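Possible galactose mutarotase (Streptomyces platensis subsp. rosaceus, PDB 4RNL) probably interconverts the alpha and beta anomers of galactose or a related aldose. Local coordinates at residues Q46-P51 and Q59-F64; T183-G188 and R268-A273. All coordinates share one frame; numbering follows the deposited sequence.

Interaction 1: residues Q46-P51 and Q59-F64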
loop_
_atom_site.group_PDB
_atom_site.type_symbol
_atom_site.label_atom_id
_atom_site.label_comp_id
_atom_site.label_asym_id
_atom_site.label_seq_id
_atom_site.Cartn_x
_atom_site.Cartn_y
_atom_site.Cartn_z
ATOM N N GLN A 46 0.583 1.200 11.326
ATOM C CA GLN A 46 1.271 0.310 12.258
ATOM C C GLN A 46 0.387 -0.845 12.696
ATOM O O GLN A 46 0.846 -1.989 12.788
ATOM C CB GLN A 46 1.739 1.075 13.497
ATOM C CG GLN A 46 2.707 0.265 14.338
ATOM C CD GLN A 46 2.327 0.267 15.791
ATOM O OE1 GLN A 46 1.457 1.031 16.213
ATOM N NE2 GLN A 46 2.969 -0.593 16.572
ATOM N N THR A 47 -0.875 -0.549 12.982
ATOM C CA THR A 47 -1.815 -1.602 13.364
ATOM C C THR A 47 -3.225 -1.354 12.822
ATOM O O THR A 47 -3.650 -0.212 12.628
ATOM C CB THR A 47 -1.903 -1.794 14.898
ATOM O OG1 THR A 47 -2.114 -0.527 15.528
ATOM C CG2 THR A 47 -0.642 -2.442 15.474
ATOM N N VAL A 48 -3.933 -2.452 12.580
ATOM C CA VAL A 48 -5.332 -2.448 12.179
ATOM C C VAL A 48 -6.021 -3.532 13.006
ATOM O O VAL A 48 -5.626 -4.701 12.956
ATOM C CB VAL A 48 -5.492 -2.785 10.677
ATOM C CG1 VAL A 48 -6.957 -2.946 10.326
ATOM C CG2 VAL A 48 -4.858 -1.698 9.804
ATOM N N GLU A 49 -7.020 -3.147 13.790
ATOM C CA GLU A 49 -7.737 -4.099 14.637
ATOM C C GLU A 49 -9.217 -4.109 14.285
ATOM O O GLU A 49 -9.830 -3.052 14.152
ATOM C CB GLU A 49 -7.551 -3.737 16.112
ATOM C CG GLU A 49 -6.118 -3.947 16.597
ATOM C CD GLU A 49 -5.822 -3.214 17.888
ATOM O OE1 GLU A 49 -5.866 -3.854 18.955
ATOM O OE2 GLU A 49 -5.545 -1.995 17.835
ATOM N N ALA A 50 -9.782 -5.308 14.163
ATOM C CA ALA A 50 -11.153 -5.494 13.699
ATOM C C ALA A 50 -11.739 -6.735 14.363
ATOM O O ALA A 50 -11.005 -7.682 14.670
ATOM C CB ALA A 50 -11.169 -5.664 12.173
ATOM N N PRO A 51 -13.065 -6.753 14.567
ATOM C CA PRO A 51 -13.683 -7.906 15.239
ATOM C C PRO A 51 -13.829 -9.135 14.342
ATOM O O PRO A 51 -14.015 -8.994 13.123
ATOM C CB PRO A 51 -15.066 -7.377 15.638
ATOM C CG PRO A 51 -15.377 -6.338 14.610
ATOM C CD PRO A 51 -14.046 -5.694 14.259
ATOM N N GLN A 59 -5.568 -7.969 16.033
ATOM C CA GLN A 59 -4.670 -7.122 15.228
ATOM C C GLN A 59 -4.308 -7.869 13.958
ATOM O O GLN A 59 -3.873 -9.024 14.024
ATOM C CB GLN A 59 -3.404 -6.790 16.026
ATOM C CG GLN A 59 -2.704 -5.495 15.586
ATOM C CD GLN A 59 -2.081 -5.612 14.204
ATOM O OE1 GLN A 59 -2.338 -4.785 13.322
ATOM N NE2 GLN A 59 -1.258 -6.644 14.008
ATOM N N LEU A 60 -4.481 -7.216 12.808
ATOM C CA LEU A 60 -4.416 -7.901 11.520
ATOM C C LEU A 60 -3.233 -7.506 10.637
ATOM O O LEU A 60 -2.880 -8.237 9.714
ATOM C CB LEU A 60 -5.709 -7.649 10.725
ATOM C CG LEU A 60 -7.036 -7.784 11.493
ATOM C CD1 LEU A 60 -8.211 -7.514 10.554
ATOM C CD2 LEU A 60 -7.165 -9.170 12.111
ATOM N N ALA A 61 -2.633 -6.347 10.880
ATOM C CA ALA A 61 -1.592 -5.873 9.952
ATOM C C ALA A 61 -0.200 -6.400 10.313
ATOM O O ALA A 61 0.143 -6.479 11.489
ATOM C CB ALA A 61 -1.587 -4.344 9.897
ATOM N N LEU A 62 0.604 -6.769 9.311
ATOM C CA LEU A 62 1.998 -7.103 9.587
ATOM C C LEU A 62 2.709 -5.819 9.982
ATOM O O LEU A 62 2.560 -4.786 9.328
ATOM C CB LEU A 62 2.692 -7.728 8.367
ATOM C CG LEU A 62 2.119 -9.039 7.818
ATOM C CD1 LEU A 62 3.106 -9.680 6.847
ATOM C CD2 LEU A 62 1.750 -10.010 8.939
ATOM N N GLY A 63 3.472 -5.865 11.063
ATOM C CA GLY A 63 4.146 -4.666 11.521
ATOM C C GLY A 63 5.019 -4.946 12.724
ATOM O O GLY A 63 5.285 -6.101 13.061
ATOM N N PHE A 64 5.445 -3.882 13.392
ATOM C CA PHE A 64 6.301 -4.012 14.564
ATOM C C PHE A 64 5.720 -3.207 15.707
ATOM O O PHE A 64 5.000 -2.225 15.482
ATOM C CB PHE A 64 7.700 -3.478 14.267
ATOM C CG PHE A 64 8.385 -4.156 13.113
ATOM C CD1 PHE A 64 8.780 -5.485 13.208
ATOM C CD2 PHE A 64 8.668 -3.449 11.947
ATOM C CE1 PHE A 64 9.430 -6.107 12.151
ATOM C CE2 PHE A 64 9.315 -4.063 10.882
ATOM C CZ PHE A 64 9.700 -5.393 10.987
#
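Q59 reaches across to T47 and V48 with its side-chain amide, and here the packing is tight. A chi1 of -155° sets CG anti to the backbone N; beyond it the chain bends at chi2, and OE1 accepts from V48 N. V48 N, 2.9 Å from OE1, lies in the plane of the Q59 side-chain carbonyl. The same OE1 also accepts from A61 N, which sits above that plane, while NE2 donates to A61 O; three bonds thus hold the amide in its rotation. OE1 comes 3.2 Å from T47 CA, and Q59 CG lies against T47 CG2, the two side chains crossing at about a right angle. V48 O in turn accepts from L60 N at 2.8 Å. At E49-Q59 the strands form an antiparallel non-hydrogen-bonded pair, E49 CG lying 3.7 Å from Q59 CA; the E49 carboxylate turns to R35 in a salt bridge. Q59 ends the outermost strand of a five-stranded antiparallel sheet, and strand 45-51 next to it carries a classic beta bulge, Q46 and T47 both opposite R37. Past Q59 the fit slackens: V48 CG2 and A61 CB are 4.2 Å apart, and the CA atoms of Q46 and G63 are separated by 5.8 Å. One polar link spans this wider end, Q46 NE2 to F64 O at 2.8 Å, almost straight at 177° and on a carbonyl lone pair, while Q46 OE1 is taken by R24. Near the other end, A50 CB meets L60 CD1, and Q59 itself is partly exposed to solvent.

Interaction 2: residues T183-G188 and R268-A273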
loop_
_atom_site.group_PDB
_atom_site.type_symbol
_atom_site.label_atom_id
_atom_site.label_comp_id
_atom_site.label_asym_id
_atom_site.label_seq_id
_atom_site.Cartn_x
_atom_site.Cartn_y
_atom_site.Cartn_z
ATOM N N THR A 183 0.216 -1.859 3.130
ATOM C CA THR A 183 -0.262 -2.687 4.243
ATOM C C THR A 183 -0.336 -4.167 3.816
ATOM O O THR A 183 -0.813 -4.480 2.723
ATOM C CB THR A 183 -1.653 -2.191 4.729
ATOM O OG1 THR A 183 -1.496 -0.987 5.505
ATOM C CG2 THR A 183 -2.346 -3.236 5.591
ATOM N N TYR A 184 0.175 -5.068 4.653
ATOM C CA TYR A 184 -0.081 -6.497 4.487
ATOM C C TYR A 184 -1.066 -6.901 5.577
ATOM O O TYR A 184 -0.912 -6.503 6.752
ATOM C CB TYR A 184 1.156 -7.359 4.753
ATOM C CG TYR A 184 2.435 -7.129 3.974
ATOM C CD1 TYR A 184 3.163 -5.950 4.111
ATOM C CD2 TYR A 184 2.967 -8.142 3.180
ATOM C CE1 TYR A 184 4.364 -5.772 3.440
ATOM C CE2 TYR A 184 4.162 -7.975 2.512
ATOM C CZ TYR A 184 4.856 -6.792 2.650
ATOM O OH TYR A 184 6.055 -6.629 1.993
ATOM N N LEU A 185 -2.037 -7.735 5.219
ATOM C CA LEU A 185 -3.047 -8.168 6.173
ATOM C C LEU A 185 -3.077 -9.684 6.332
ATOM O O LEU A 185 -2.894 -10.441 5.375
ATOM C CB LEU A 185 -4.435 -7.669 5.745
ATOM C CG LEU A 185 -4.636 -6.155 5.802
ATOM C CD1 LEU A 185 -5.902 -5.771 5.064
ATOM C CD2 LEU A 185 -4.670 -5.683 7.258
ATOM N N ASN A 186 -3.280 -10.123 7.567
ATOM C CA ASN A 186 -3.698 -11.494 7.835
ATOM C C ASN A 186 -4.998 -11.376 8.625
ATOM O O ASN A 186 -4.988 -10.957 9.787
ATOM C CB ASN A 186 -2.629 -12.252 8.642
ATOM C CG ASN A 186 -2.951 -13.735 8.803
ATOM O OD1 ASN A 186 -4.104 -14.111 9.040
ATOM N ND2 ASN A 186 -1.934 -14.583 8.687
ATOM N N LEU A 187 -6.116 -11.725 7.992
ATOM C CA LEU A 187 -7.438 -11.509 8.592
ATOM C C LEU A 187 -7.692 -12.432 9.783
ATOM O O LEU A 187 -8.654 -12.244 10.531
ATOM C CB LEU A 187 -8.549 -11.654 7.537
ATOM C CG LEU A 187 -8.454 -10.675 6.364
ATOM C CD1 LEU A 187 -9.602 -10.850 5.373
ATOM C CD2 LEU A 187 -8.416 -9.232 6.896
ATOM N N GLY A 188 -6.818 -13.422 9.969
ATOM C CA GLY A 188 -6.890 -14.304 11.127
ATOM C C GLY A 188 -6.008 -13.811 12.262
ATOM O O GLY A 188 -5.957 -14.417 13.339
ATOM N N ARG A 268 -13.424 -12.968 9.434
ATOM C CA ARG A 268 -13.171 -11.580 9.044
ATOM C C ARG A 268 -13.131 -11.429 7.528
ATOM O O ARG A 268 -12.559 -12.264 6.825
ATOM C CB ARG A 268 -11.861 -11.053 9.647
ATOM C CG ARG A 268 -11.903 -10.927 11.172
ATOM C CD ARG A 268 -10.784 -10.016 11.696
ATOM N NE ARG A 268 -10.713 -10.038 13.162
ATOM C CZ ARG A 268 -10.139 -11.005 13.870
ATOM N NH1 ARG A 268 -9.572 -12.039 13.253
ATOM N NH2 ARG A 268 -10.128 -10.944 15.193
ATOM N N ALA A 269 -13.752 -10.363 7.036
ATOM C CA ALA A 269 -13.808 -10.094 5.602
ATOM C C ALA A 269 -13.348 -8.678 5.320
ATOM O O ALA A 269 -13.614 -7.765 6.103
ATOM C CB ALA A 269 -15.225 -10.289 5.084
ATOM N N LEU A 270 -12.671 -8.506 4.189
ATOM C CA LEU A 270 -12.266 -7.190 3.706
ATOM C C LEU A 270 -12.799 -6.981 2.304
ATOM O O LEU A 270 -12.661 -7.860 1.446
ATOM C CB LEU A 270 -10.744 -7.098 3.649
ATOM C CG LEU A 270 -10.153 -5.894 2.908
ATOM C CD1 LEU A 270 -10.395 -4.604 3.694
ATOM C CD2 LEU A 270 -8.673 -6.115 2.689
ATOM N N ALA A 271 -13.418 -5.826 2.087
ATOM C CA ALA A 271 -13.762 -5.368 0.744
ATOM C C ALA A 271 -12.898 -4.153 0.462
ATOM O O ALA A 271 -12.947 -3.160 1.202
ATOM C CB ALA A 271 -15.243 -5.010 0.655
ATOM N N LEU A 272 -12.101 -4.235 -0.596
ATOM C CA LEU A 272 -11.162 -3.177 -0.949
ATOM C C LEU A 272 -11.709 -2.434 -2.158
ATOM O O LEU A 272 -11.930 -3.045 -3.212
ATOM C CB LEU A 272 -9.803 -3.803 -1.316
ATOM C CG LEU A 272 -8.618 -2.852 -1.525
ATOM C CD1 LEU A 272 -8.343 -2.079 -0.255
ATOM C CD2 LEU A 272 -7.356 -3.585 -1.965
ATOM N N ALA A 273 -11.924 -1.129 -2.011
ATOM C CA ALA A 273 -12.438 -0.304 -3.110
ATOM C C ALA A 273 -11.398 0.730 -3.495
ATOM O O ALA A 273 -10.677 1.238 -2.632
ATOM C CB ALA A 273 -13.738 0.362 -2.716
HETATM O O HOH W 1 -8.585 -13.985 14.990
#
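The guanidinium of R268 meets L187 at its edge: NH1 donates to L187 O, 2.9 Å away, with the oxygen on the NE side of NH1 and 16° out of the guanidinium plane. A water lies in that plane on the NH2 side of NH1, accepting from NH1 at 2.8 Å and donating to G188 O, so that the arginine grips two successive carbonyls, one directly and one through water. The N186 amide is the other flat group; its OD1 takes G188 N in the carbonyl plane, an Asx turn that shapes the backbone presenting both carbonyls. R268 is extended from CG to NE, and its CD also passes 3.3 Å from L187 O. Deeper in, L187 CD1 packs on L270 CB at 4.3 Å, and L185 CD1 meets L270 CD2 at 3.7 Å, L185 and L270 crossing at about a right angle. The contact thus sets the end of strand 180-185 and its following turn against strand 268-274 of a different sheet. L187 O also bonds S266 OG. The arginine's positive charge is probably stabilised by the carbonyl oxygens of L187 and of A50, which takes NE, with a weak bond from NH2 to M56 O.

Overall arrangement
Both contacts are buried, and with centres 10 Å apart they adjoin on the same side of the chain's centre. Interaction 1 joins neighbours in sequence along the border of the five-stranded sheet; interaction 2 brings together segments 80 residues apart that belong to the seven- and nine-stranded sheets. Their chemistry differs accordingly: a glutamine amide and backbone bonds knit the first, whereas the second pairs leucine packing with an arginine whose guanidinium bonds backbone carbonyl oxygens. Besides the arginine's bond to A50, they are linked directly by L60 O with N186 N, a probable hydrogen bond, and by packing of L60 on R268. All three sheets therefore meet around this spot.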